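Gingipain R (Porphyromonas gingivalis, PDB 1CVR) cleaves peptide bonds after arginine as a bacterial cysteine proteinase, with a caspase-like catalytic fold followed by an immunoglobulin-like domain. Local coordinates at residues Y131-L142 with S343-E353; T352-A360 with V371-I379. All blocks are in the same frame, centred on the assembly; numbering follows the deposited sequence.

Interaction 1: residues Y131-L142 with S343-E353; sequences YERNITTEDKWL and SLLVRTLVPTE
Arg347 reaches from the 343-353 loop to the end of helix 118-133. Its CB lies 3.6 Å from Tyr131 OH, with Leu142 CD2 also close. CG lies nearest Tyr131 CE1 and CZ. CD stands over a face of that ring, displaced toward its rim, and also meets Ile135 CG1. The chain is extended from CG to NE (chi2 173°), which carries the guanidinium past the ring to the helix end. There Arg347 NE gives a nearly straight 2.8 Å bond to Tyr131 O, in the guanidinium plane. Ile135 CB covers one face of the group, 3.5 Å above the plane. NH1 leaves the contact and bonds Lys422 O. Arg347 also donates from its backbone N to Tyr131 OH at 3.1 Å, so the tyrosine is held at both backbone and hydroxyl. Leu345 N bonds Glu132 OE2 at 2.9 Å through the anti lone pair; OE1 pairs with Lys31 and Arg34. Farther along, Leu142 CD1 packs on Pro351 CD at 3.8 Å. The arginine charge thus sits at a helix C-terminus, where the carbonyl ends would probably favour it, while its NE and NH1 both bond to backbone oxygens.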
loop_
_atom_site.group_PDB
_atom_site.type_symbol
_atom_site.label_atom_id
_atom_site.label_comp_id
_atom_site.label_asym_id
_atom_site.label_seq_id
_atom_site.Cartn_x
_atom_site.Cartn_y
_atom_site.Cartn_z
ATOM N N TYR A 131 -6.935 2.736 8.876
ATOM C CA TYR A 131 -7.430 2.749 7.493
ATOM C C TYR A 131 -8.180 1.480 7.091
ATOM O O TYR A 131 -9.219 1.550 6.424
ATOM C CB TYR A 131 -6.247 2.979 6.541
ATOM C CG TYR A 131 -6.596 3.327 5.108
ATOM C CD1 TYR A 131 -6.679 2.337 4.126
ATOM C CD2 TYR A 131 -6.774 4.661 4.720
ATOM C CE1 TYR A 131 -6.918 2.652 2.804
ATOM C CE2 TYR A 131 -7.019 4.997 3.388
ATOM C CZ TYR A 131 -7.084 3.984 2.431
ATOM O OH TYR A 131 -7.306 4.287 1.107
ATOM N N GLU A 132 -7.663 0.325 7.490
ATOM C CA GLU A 132 -8.318 -0.926 7.135
ATOM C C GLU A 132 -9.415 -1.335 8.120
ATOM O O GLU A 132 -10.408 -1.959 7.736
ATOM C CB GLU A 132 -7.294 -2.065 7.046
ATOM C CG GLU A 132 -6.113 -1.796 6.124
ATOM C CD GLU A 132 -5.317 -3.054 5.797
ATOM O OE1 GLU A 132 -5.048 -3.849 6.720
ATOM O OE2 GLU A 132 -4.952 -3.242 4.624
ATOM N N ARG A 133 -9.245 -0.970 9.384
ATOM C CA ARG A 133 -10.195 -1.364 10.416
ATOM C C ARG A 133 -11.265 -0.372 10.831
ATOM O O ARG A 133 -12.422 -0.748 11.008
ATOM C CB ARG A 133 -9.436 -1.762 11.684
ATOM C CG ARG A 133 -10.293 -2.425 12.760
ATOM C CD ARG A 133 -9.436 -2.847 13.944
ATOM N NE ARG A 133 -8.914 -1.668 14.622
ATOM C CZ ARG A 133 -7.977 -1.682 15.565
ATOM N NH1 ARG A 133 -7.438 -2.832 15.956
ATOM N NH2 ARG A 133 -7.592 -0.538 16.128
ATOM N N ASN A 134 -10.878 0.889 10.961
ATOM C CA ASN A 134 -11.766 1.911 11.497
ATOM C C ASN A 134 -12.460 2.965 10.624
ATOM O O ASN A 134 -13.073 3.884 11.162
ATOM C CB ASN A 134 -10.994 2.583 12.631
ATOM C CG ASN A 134 -10.598 1.586 13.727
ATOM O OD1 ASN A 134 -9.523 1.671 14.312
ATOM N ND2 ASN A 134 -11.487 0.650 14.013
ATOM N N ILE A 135 -12.386 2.844 9.301
ATOM C CA ILE A 135 -13.051 3.809 8.420
ATOM C C ILE A 135 -14.561 3.524 8.410
ATOM O O ILE A 135 -14.980 2.377 8.265
ATOM C CB ILE A 135 -12.494 3.721 6.976
ATOM C CG1 ILE A 135 -11.026 4.156 6.956
ATOM C CG2 ILE A 135 -13.335 4.570 6.023
ATOM C CD1 ILE A 135 -10.804 5.552 7.475
ATOM N N THR A 136 -15.371 4.571 8.563
ATOM C CA THR A 136 -16.831 4.423 8.587
ATOM C C THR A 136 -17.538 5.234 7.484
ATOM O O THR A 136 -16.892 5.916 6.675
ATOM C CB THR A 136 -17.403 4.885 9.930
ATOM O OG1 THR A 136 -17.385 6.314 9.980
ATOM C CG2 THR A 136 -16.561 4.370 11.074
ATOM N N THR A 137 -18.867 5.159 7.464
ATOM C CA THR A 137 -19.672 5.874 6.478
ATOM C C THR A 137 -19.547 7.375 6.682
ATOM O O THR A 137 -19.953 8.154 5.829
ATOM C CB THR A 137 -21.182 5.509 6.587
ATOM O OG1 THR A 137 -21.631 5.747 7.931
ATOM C CG2 THR A 137 -21.421 4.051 6.217
ATOM N N GLU A 138 -18.978 7.788 7.808
ATOM C CA GLU A 138 -18.828 9.210 8.073
ATOM C C GLU A 138 -17.513 9.820 7.573
ATOM O O GLU A 138 -17.311 11.032 7.668
ATOM C CB GLU A 138 -19.014 9.480 9.562
ATOM C CG GLU A 138 -20.389 9.038 10.064
ATOM C CD GLU A 138 -21.531 9.553 9.189
ATOM O OE1 GLU A 138 -21.617 10.782 8.972
ATOM O OE2 GLU A 138 -22.347 8.721 8.719
ATOM N N ASP A 139 -16.624 8.981 7.049
ATOM C CA ASP A 139 -15.359 9.472 6.504
ATOM C C ASP A 139 -15.650 9.960 5.087
ATOM O O ASP A 139 -15.382 9.276 4.102
ATOM C CB ASP A 139 -14.323 8.350 6.532
ATOM C CG ASP A 139 -13.760 8.140 7.927
ATOM O OD1 ASP A 139 -12.947 8.984 8.348
ATOM O OD2 ASP A 139 -14.143 7.167 8.615
ATOM N N LYS A 140 -16.210 11.166 5.023
ATOM C CA LYS A 140 -16.627 11.799 3.776
ATOM C C LYS A 140 -15.515 12.337 2.891
ATOM O O LYS A 140 -15.788 12.792 1.785
ATOM C CB LYS A 140 -17.586 12.950 4.075
ATOM C CG LYS A 140 -18.822 12.593 4.881
ATOM C CD LYS A 140 -19.672 11.543 4.212
ATOM C CE LYS A 140 -21.096 11.601 4.754
ATOM N NZ LYS A 140 -21.129 11.616 6.243
ATOM N N TRP A 141 -14.277 12.313 3.371
ATOM C CA TRP A 141 -13.154 12.796 2.568
ATOM C C TRP A 141 -12.780 11.792 1.476
ATOM O O TRP A 141 -12.030 12.118 0.559
ATOM C CB TRP A 141 -11.927 13.062 3.457
ATOM C CG TRP A 141 -11.668 11.938 4.404
ATOM C CD1 TRP A 141 -12.331 11.695 5.580
ATOM C CD2 TRP A 141 -10.770 10.833 4.212
ATOM N NE1 TRP A 141 -11.905 10.513 6.123
ATOM C CE2 TRP A 141 -10.950 9.959 5.308
ATOM C CE3 TRP A 141 -9.835 10.496 3.223
ATOM C CZ2 TRP A 141 -10.229 8.762 5.444
ATOM C CZ3 TRP A 141 -9.111 9.299 3.358
ATOM C CH2 TRP A 141 -9.319 8.449 4.465
ATOM N N LEU A 142 -13.282 10.567 1.579
ATOM C CA LEU A 142 -12.989 9.549 0.570
ATOM C C LEU A 142 -13.748 9.883 -0.703
ATOM O O LEU A 142 -14.763 10.582 -0.661
ATOM C CB LEU A 142 -13.376 8.154 1.085
ATOM C CG LEU A 142 -12.419 7.560 2.143
ATOM C CD1 LEU A 142 -13.108 6.499 2.996
ATOM C CD2 LEU A 142 -11.231 6.963 1.424
ATOM N N SER A 343 0.555 -4.507 1.394
ATOM C CA SER A 343 -0.679 -5.292 1.433
ATOM C C SER A 343 -1.885 -4.413 1.721
ATOM O O SER A 343 -3.002 -4.899 1.810
ATOM C CB SER A 343 -0.604 -6.371 2.518
ATOM O OG SER A 343 -0.772 -5.823 3.818
ATOM N N LEU A 344 -1.661 -3.114 1.846
ATOM C CA LEU A 344 -2.746 -2.189 2.168
ATOM C C LEU A 344 -3.975 -2.301 1.253
ATOM O O LEU A 344 -3.858 -2.135 0.046
ATOM C CB LEU A 344 -2.230 -0.746 2.124
ATOM C CG LEU A 344 -3.280 0.323 2.463
ATOM C CD1 LEU A 344 -3.492 0.377 3.985
ATOM C CD2 LEU A 344 -2.807 1.680 1.951
ATOM N N LEU A 345 -5.151 -2.563 1.830
ATOM C CA LEU A 345 -6.383 -2.636 1.033
ATOM C C LEU A 345 -6.822 -1.195 0.757
ATOM O O LEU A 345 -7.284 -0.507 1.654
ATOM C CB LEU A 345 -7.491 -3.368 1.816
ATOM C CG LEU A 345 -7.227 -4.856 2.092
ATOM C CD1 LEU A 345 -8.311 -5.443 3.003
ATOM C CD2 LEU A 345 -7.183 -5.592 0.758
ATOM N N VAL A 346 -6.690 -0.739 -0.479
ATOM C CA VAL A 346 -7.045 0.641 -0.782
ATOM C C VAL A 346 -8.543 0.924 -0.738
ATOM O O VAL A 346 -9.368 0.023 -0.926
ATOM C CB VAL A 346 -6.509 1.061 -2.159
ATOM C CG1 VAL A 346 -4.966 0.942 -2.181
ATOM C CG2 VAL A 346 -7.131 0.183 -3.250
ATOM N N ARG A 347 -8.883 2.177 -0.456
ATOM C CA ARG A 347 -10.276 2.619 -0.430
ATOM C C ARG A 347 -10.353 3.745 -1.451
ATOM O O ARG A 347 -9.464 4.601 -1.503
ATOM C CB ARG A 347 -10.670 3.154 0.953
ATOM C CG ARG A 347 -10.789 2.082 2.040
ATOM C CD ARG A 347 -11.024 2.707 3.405
ATOM N NE ARG A 347 -11.190 1.694 4.436
ATOM C CZ ARG A 347 -12.254 0.901 4.543
ATOM N NH1 ARG A 347 -13.260 1.000 3.682
ATOM N NH2 ARG A 347 -12.300 -0.008 5.504
ATOM N N THR A 348 -11.405 3.747 -2.264
ATOM C CA THR A 348 -11.577 4.778 -3.278
ATOM C C THR A 348 -12.791 5.679 -3.031
ATOM O O THR A 348 -12.762 6.856 -3.374
ATOM C CB THR A 348 -11.734 4.158 -4.682
ATOM O OG1 THR A 348 -12.759 3.153 -4.647
ATOM C CG2 THR A 348 -10.407 3.544 -5.148
ATOM N N LEU A 349 -13.850 5.130 -2.439
ATOM C CA LEU A 349 -15.066 5.902 -2.197
ATOM C C LEU A 349 -15.519 5.777 -0.753
ATOM O O LEU A 349 -14.975 4.976 0.000
ATOM C CB LEU A 349 -16.183 5.406 -3.129
ATOM C CG LEU A 349 -15.864 5.360 -4.629
ATOM C CD1 LEU A 349 -16.983 4.633 -5.401
ATOM C CD2 LEU A 349 -15.672 6.783 -5.138
ATOM N N VAL A 350 -16.499 6.587 -0.360
ATOM C CA VAL A 350 -17.035 6.518 0.996
ATOM C C VAL A 350 -17.617 5.108 1.052
ATOM O O VAL A 350 -18.358 4.703 0.162
ATOM C CB VAL A 350 -18.142 7.564 1.215
ATOM C CG1 VAL A 350 -18.712 7.429 2.628
ATOM C CG2 VAL A 350 -17.580 8.958 1.005
ATOM N N PRO A 351 -17.283 4.338 2.094
ATOM C CA PRO A 351 -17.794 2.969 2.184
ATOM C C PRO A 351 -19.272 2.797 2.520
ATOM O O PRO A 351 -19.918 3.705 3.047
ATOM C CB PRO A 351 -16.907 2.368 3.271
ATOM C CG PRO A 351 -16.813 3.528 4.226
ATOM C CD PRO A 351 -16.407 4.627 3.244
ATOM N N THR A 352 -19.795 1.619 2.204
ATOM C CA THR A 352 -21.163 1.293 2.559
ATOM C C THR A 352 -21.033 0.182 3.606
ATOM O O THR A 352 -19.932 -0.352 3.823
ATOM C CB THR A 352 -21.958 0.803 1.359
ATOM O OG1 THR A 352 -21.253 -0.264 0.731
ATOM C CG2 THR A 352 -22.169 1.950 0.362
ATOM N N GLU A 353 -22.124 -0.155 4.283
ATOM C CA GLU A 353 -22.028 -1.190 5.293
ATOM C C GLU A 353 -22.423 -2.542 4.732
ATOM O O GLU A 353 -23.035 -2.637 3.670
ATOM C CB GLU A 353 -22.883 -0.841 6.518
ATOM C CG GLU A 353 -22.559 0.515 7.117
ATOM C CD GLU A 353 -23.126 0.696 8.505
ATOM O OE1 GLU A 353 -22.564 0.118 9.461
ATOM O OE2 GLU A 353 -24.141 1.404 8.648
HETATM O O HOH W 1 -9.128 -0.685 3.860
#

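Interaction 2: residues T352-A360 with V371-I379; sequences TEMQVTAPA and VACDYNGAI
Thr357 and Ala372 form an antiparallel hydrogen-bonded pair. Thr357 N donates to Ala372 O at 2.8 Å, and Ala372 N returns the bond to Thr357 O at 2.9 Å. Val356 and Cys373 make the adjacent non-hydrogen-bonded pair. Just beyond the strands, Asp374 N donates to Gln355 O at 3.0 Å.

The tighter apolar packing lies on the side of Val356 and Cys373. Val356 CG1 touches Val371 CG1 at 3.8 Å, and Val356 CG2 meets Cys373 SG. Met354 SD lies 4.0 Å from Cys373 SG and also touches Ala378 CB. An extended chi2 (-178°) carries the sulfur out to them. Met354 SD lies 5.3 Å from the centroid of the Tyr375 ring, an oblique Met-aromatic contact.

The side of Thr357 and Ala372 is looser. Their side chains meet only through Thr357 CB and Ala372 CB, and Thr357 is exposed. Gln355 and Asp374 are exposed too, and their side chains cross at about a right angle. Gln355 N also meets Asp374 OD1 from above the carboxylate plane, though the separation is too short to be taken at face value.

Strand 356-357 is an edge of a three-stranded antiparallel sheet in the Ig-like domain, and strand 368-373 is its middle. Met354 and Val356 pack on strand 425-431, while Met354 and Ala358 reach strand 412-418, so this face joins the two sheets of the domain.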
loop_
_atom_site.group_PDB
_atom_site.type_symbol
_atom_site.label_atom_id
_atom_site.label_comp_id
_atom_site.label_asym_id
_atom_site.label_seq_id
_atom_site.Cartn_x
_atom_site.Cartn_y
_atom_site.Cartn_z
ATOM N N THR A 352 -19.795 1.619 2.204
ATOM C CA THR A 352 -21.163 1.293 2.559
ATOM C C THR A 352 -21.033 0.182 3.606
ATOM O O THR A 352 -19.932 -0.352 3.823
ATOM C CB THR A 352 -21.958 0.803 1.359
ATOM O OG1 THR A 352 -21.253 -0.264 0.731
ATOM C CG2 THR A 352 -22.169 1.950 0.362
ATOM N N GLU A 353 -22.124 -0.155 4.283
ATOM C CA GLU A 353 -22.028 -1.190 5.293
ATOM C C GLU A 353 -22.423 -2.542 4.732
ATOM O O GLU A 353 -23.035 -2.637 3.670
ATOM C CB GLU A 353 -22.883 -0.841 6.518
ATOM C CG GLU A 353 -22.559 0.515 7.117
ATOM C CD GLU A 353 -23.126 0.696 8.505
ATOM O OE1 GLU A 353 -22.564 0.118 9.461
ATOM O OE2 GLU A 353 -24.141 1.404 8.648
ATOM N N MET A 354 -22.028 -3.590 5.443
ATOM C CA MET A 354 -22.335 -4.956 5.049
ATOM C C MET A 354 -23.290 -5.571 6.061
ATOM O O MET A 354 -23.263 -5.231 7.243
ATOM C CB MET A 354 -21.068 -5.813 5.016
ATOM C CG MET A 354 -20.094 -5.480 3.926
ATOM S SD MET A 354 -18.707 -6.604 4.013
ATOM C CE MET A 354 -17.958 -6.136 5.555
ATOM N N GLN A 355 -24.120 -6.486 5.585
ATOM C CA GLN A 355 -25.064 -7.176 6.447
ATOM C C GLN A 355 -24.418 -8.532 6.714
ATOM O O GLN A 355 -24.315 -9.372 5.823
ATOM C CB GLN A 355 -26.401 -7.329 5.714
ATOM C CG GLN A 355 -27.586 -7.676 6.600
ATOM C CD GLN A 355 -28.918 -7.506 5.864
ATOM O OE1 GLN A 355 -29.989 -7.734 6.428
ATOM N NE2 GLN A 355 -28.847 -7.100 4.597
ATOM N N VAL A 356 -23.951 -8.718 7.939
ATOM C CA VAL A 356 -23.293 -9.955 8.341
ATOM C C VAL A 356 -24.116 -10.678 9.401
ATOM O O VAL A 356 -24.416 -10.120 10.455
ATOM C CB VAL A 356 -21.881 -9.681 8.930
ATOM C CG1 VAL A 356 -21.286 -10.965 9.492
ATOM C CG2 VAL A 356 -20.971 -9.123 7.862
ATOM N N THR A 357 -24.467 -11.925 9.123
ATOM C CA THR A 357 -25.239 -12.708 10.072
ATOM C C THR A 357 -24.456 -13.969 10.425
ATOM O O THR A 357 -24.213 -14.814 9.577
ATOM C CB THR A 357 -26.603 -13.113 9.479
ATOM O OG1 THR A 357 -27.273 -11.949 8.976
ATOM C CG2 THR A 357 -27.476 -13.737 10.556
ATOM N N ALA A 358 -24.039 -14.084 11.676
ATOM C CA ALA A 358 -23.307 -15.268 12.102
ATOM C C ALA A 358 -23.816 -15.749 13.461
ATOM O O ALA A 358 -24.443 -14.994 14.203
ATOM C CB ALA A 358 -21.805 -14.959 12.183
ATOM N N PRO A 359 -23.583 -17.028 13.782
ATOM C CA PRO A 359 -24.012 -17.588 15.064
ATOM C C PRO A 359 -23.321 -16.823 16.187
ATOM O O PRO A 359 -22.210 -16.320 16.016
ATOM C CB PRO A 359 -23.538 -19.039 14.973
ATOM C CG PRO A 359 -23.643 -19.316 13.475
ATOM C CD PRO A 359 -22.946 -18.071 12.960
ATOM N N ALA A 360 -23.972 -16.724 17.335
ATOM C CA ALA A 360 -23.372 -16.006 18.448
ATOM C C ALA A 360 -22.393 -16.918 19.171
ATOM O O ALA A 360 -21.510 -16.454 19.895
ATOM C CB ALA A 360 -24.458 -15.533 19.401
ATOM N N VAL A 371 -20.823 -18.246 7.942
ATOM C CA VAL A 371 -21.193 -16.845 8.098
ATOM C C VAL A 371 -21.975 -16.387 6.876
ATOM O O VAL A 371 -21.625 -16.730 5.747
ATOM C CB VAL A 371 -19.934 -15.954 8.228
ATOM C CG1 VAL A 371 -20.330 -14.510 8.396
ATOM C CG2 VAL A 371 -19.099 -16.414 9.401
ATOM N N ALA A 372 -23.043 -15.629 7.100
ATOM C CA ALA A 372 -23.851 -15.114 5.998
ATOM C C ALA A 372 -23.450 -13.662 5.789
ATOM O O ALA A 372 -23.326 -12.919 6.754
ATOM C CB ALA A 372 -25.338 -15.205 6.338
ATOM N N CYS A 373 -23.234 -13.263 4.538
ATOM C CA CYS A 373 -22.848 -11.879 4.246
ATOM C C CYS A 373 -23.463 -11.427 2.923
ATOM O O CYS A 373 -23.356 -12.119 1.913
ATOM C CB CYS A 373 -21.317 -11.747 4.188
ATOM S SG CYS A 373 -20.709 -10.035 4.012
ATOM N N ASP A 374 -24.099 -10.261 2.923
ATOM C CA ASP A 374 -24.736 -9.767 1.705
ATOM C C ASP A 374 -23.781 -9.129 0.703
ATOM O O ASP A 374 -24.221 -8.446 -0.221
ATOM C CB ASP A 374 -25.865 -8.791 2.063
ATOM C CG ASP A 374 -25.357 -7.466 2.611
ATOM O OD1 ASP A 374 -24.286 -7.445 3.254
ATOM O OD2 ASP A 374 -26.055 -6.447 2.415
ATOM N N TYR A 375 -22.480 -9.354 0.878
ATOM C CA TYR A 375 -21.475 -8.816 -0.045
ATOM C C TYR A 375 -20.516 -9.912 -0.476
ATOM O O TYR A 375 -19.622 -10.288 0.286
ATOM C CB TYR A 375 -20.646 -7.703 0.610
ATOM C CG TYR A 375 -19.617 -7.106 -0.339
ATOM C CD1 TYR A 375 -20.019 -6.436 -1.492
ATOM C CD2 TYR A 375 -18.246 -7.245 -0.100
ATOM C CE1 TYR A 375 -19.086 -5.913 -2.394
ATOM C CE2 TYR A 375 -17.300 -6.729 -0.994
ATOM C CZ TYR A 375 -17.731 -6.063 -2.140
ATOM O OH TYR A 375 -16.817 -5.546 -3.033
ATOM N N ASN A 376 -20.675 -10.421 -1.693
ATOM C CA ASN A 376 -19.787 -11.473 -2.164
ATOM C C ASN A 376 -18.402 -10.913 -2.420
ATOM O O ASN A 376 -18.257 -9.852 -3.018
ATOM C CB ASN A 376 -20.345 -12.123 -3.434
ATOM C CG ASN A 376 -21.673 -12.820 -3.192
ATOM O OD1 ASN A 376 -21.841 -13.516 -2.194
ATOM N ND2 ASN A 376 -22.614 -12.652 -4.114
ATOM N N GLY A 377 -17.383 -11.623 -1.950
ATOM C CA GLY A 377 -16.020 -11.158 -2.132
ATOM C C GLY A 377 -15.401 -10.706 -0.819
ATOM O O GLY A 377 -14.193 -10.452 -0.739
ATOM N N ALA A 378 -16.232 -10.579 0.209
ATOM C CA ALA A 378 -15.743 -10.169 1.519
ATOM C C ALA A 378 -14.860 -11.282 2.068
ATOM O O ALA A 378 -14.988 -12.444 1.680
ATOM C CB ALA A 378 -16.911 -9.922 2.472
ATOM N N ILE A 379 -13.955 -10.923 2.964
ATOM C CA ILE A 379 -13.072 -11.913 3.552
ATOM C C ILE A 379 -13.492 -12.019 5.004
ATOM O O ILE A 379 -13.479 -11.015 5.720
ATOM C CB ILE A 379 -11.598 -11.466 3.481
ATOM C CG1 ILE A 379 -11.242 -11.122 2.049
ATOM C CG2 ILE A 379 -10.684 -12.582 3.977
ATOM C CD1 ILE A 379 -11.350 -12.291 1.119
#

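From the N terminus, the chain first meets interaction 1 where helix 118-133 ends and runs into the loop to Leu142. About 200 residues later, after strand 336-339, the 343-353 segment returns to that helix end and closes a long loop holding much of the peptidase fold. The same segment then leads straight into interaction 2, sharing Thr352 and Glu353. Interaction 2 closes a short loop that passes through strand 361-362 of the other sheet. The two loops run in series, neither nested nor crossed, and their centres lie about 17 Å apart. Interaction 1 fastens the linking chain to the catalytic part; interaction 2 pairs the Ig-like domain's first strand, 356-357, with strand 368-373.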